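Local coordinates for protein internalin C2 (PDB 4FHO) that probably takes part in adhesion to or invasion of host cells, as a leucine-rich-repeat internalin of Listeria monocytogenes, at residues G33-N36 with V37-V41. Sequence-based numbering, arbitrary orientation.
Sequences GKSN and VTDAV
In Asn36, chi1 of -157° turns CG away from the backbone N and swings the amide over the start of the turn that follows, while in Asp39 chi1 of -63° keeps CG beside its own backbone N and sends the carboxylate back to the chain entering that turn. The two side chains brace a compact example of two turns that both start at Asn36: its side-chain OD1 accepts from Thr38 N, an Asx turn, and its backbone O from Asp39 N, a type I beta turn. The first bond, Thr38 N to Asn36 OD1, is 3.0 Å long and almost straight (179°), the donor tilted somewhat from the amide plane; Thr38 OG1 reaches the same oxygen in a weak bond. The main-chain closure is Asp39 N to Asn36 O, 3.0 Å. From the far end, Asp39 OD2 takes the N-H of Asn36 at 2.8 Å, met from above the carboxylate plane, and, in a weak bond, that of Ser35 at 3.2 Å. Alongside, Lys34, bent at its second torsion, lays its aliphatic chain toward the next strand: CE lies 3.4 Å from Ala40 O and 4.1 Å from Val41 CG1. Before the turn, Gly33 follows helix 22-31 and completes a Schellman motif; beyond it, Asp39 and Val41 bond through their backbones to Ile15 and Thr13, and Val41 packs on helix 15-18, all within the N-terminal cap domain. Asn36 N, with a smaller share from Ser35 N, would be expected to stabilise the carboxylate's negative charge, Lys34 NZ, 6.5 Å from Asp39 OD2, adding at most a longer-range attraction and no salt bridge.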
loop_
_atom_site.group_PDB
_atom_site.type_symbol
_atom_site.label_atom_id
_atom_site.label_comp_id
_atom_site.label_asym_id
_atom_site.label_seq_id
_atom_site.Cartn_x
_atom_site.Cartn_y
_atom_site.Cartn_z
ATOM N N GLY A 33 22.684 13.505 3.021
ATOM C CA GLY A 33 23.421 14.539 3.742
ATOM C C GLY A 33 24.092 15.616 2.899
ATOM O O GLY A 33 24.937 16.336 3.412
ATOM N N LYS A 34 23.702 15.764 1.631
ATOM C CA LYS A 34 24.336 16.743 0.734
ATOM C C LYS A 34 23.780 18.156 0.928
ATOM O O LYS A 34 22.696 18.340 1.494
ATOM C CB LYS A 34 24.201 16.305 -0.733
ATOM C CG LYS A 34 24.864 14.966 -1.053
ATOM C CD LYS A 34 26.391 15.027 -1.006
ATOM C CE LYS A 34 27.020 13.662 -1.214
ATOM N NZ LYS A 34 28.512 13.728 -1.279
ATOM N N SER A 35 24.546 19.145 0.456
ATOM C CA SER A 35 24.190 20.574 0.594
ATOM C C SER A 35 23.168 21.054 -0.440
ATOM O O SER A 35 22.264 21.811 -0.091
ATOM C CB SER A 35 25.440 21.451 0.501
ATOM O OG SER A 35 26.342 21.115 1.532
ATOM N N ASN A 36 23.331 20.609 -1.693
ATOM C CA ASN A 36 22.549 21.077 -2.850
ATOM C C ASN A 36 22.124 19.903 -3.751
ATOM O O ASN A 36 22.847 18.910 -3.847
ATOM C CB ASN A 36 23.400 22.076 -3.657
ATOM C CG ASN A 36 22.562 23.020 -4.518
ATOM O OD1 ASN A 36 21.805 22.591 -5.395
ATOM N ND2 ASN A 36 22.709 24.319 -4.278
ATOM N N VAL A 37 20.969 20.035 -4.414
ATOM C CA VAL A 37 20.498 19.042 -5.414
ATOM C C VAL A 37 21.400 18.945 -6.662
ATOM O O VAL A 37 21.364 17.935 -7.365
ATOM C CB VAL A 37 19.052 19.302 -5.897
ATOM C CG1 VAL A 37 18.055 19.173 -4.753
ATOM C CG2 VAL A 37 18.944 20.660 -6.586
ATOM N N THR A 38 22.181 19.998 -6.939
ATOM C CA THR A 38 23.230 19.961 -7.963
ATOM C C THR A 38 24.489 19.180 -7.551
ATOM O O THR A 38 25.341 18.942 -8.412
ATOM C CB THR A 38 23.654 21.384 -8.420
ATOM O OG1 THR A 38 24.053 22.161 -7.289
ATOM C CG2 THR A 38 22.509 22.092 -9.126
ATOM N N ASP A 39 24.627 18.798 -6.270
ATOM C CA ASP A 39 25.804 18.029 -5.812
ATOM C C ASP A 39 25.774 16.599 -6.334
ATOM O O ASP A 39 24.701 16.020 -6.537
ATOM C CB ASP A 39 25.926 17.956 -4.282
ATOM C CG ASP A 39 26.131 19.311 -3.625
ATOM O OD1 ASP A 39 26.692 20.232 -4.254
ATOM O OD2 ASP A 39 25.721 19.448 -2.454
ATOM N N ALA A 40 26.972 16.046 -6.507
ATOM C CA ALA A 40 27.180 14.677 -6.963
ATOM C C ALA A 40 26.866 13.690 -5.828
ATOM O O ALA A 40 27.029 14.017 -4.639
ATOM C CB ALA A 40 28.629 14.489 -7.469
ATOM N N VAL A 41 26.394 12.500 -6.204
ATOM C CA VAL A 41 26.326 11.338 -5.301
ATOM C C VAL A 41 26.955 10.125 -5.994
ATOM O O VAL A 41 26.939 10.025 -7.239
ATOM C CB VAL A 41 24.888 11.020 -4.848
ATOM C CG1 VAL A 41 24.397 12.099 -3.904
ATOM C CG2 VAL A 41 23.952 10.877 -6.038
#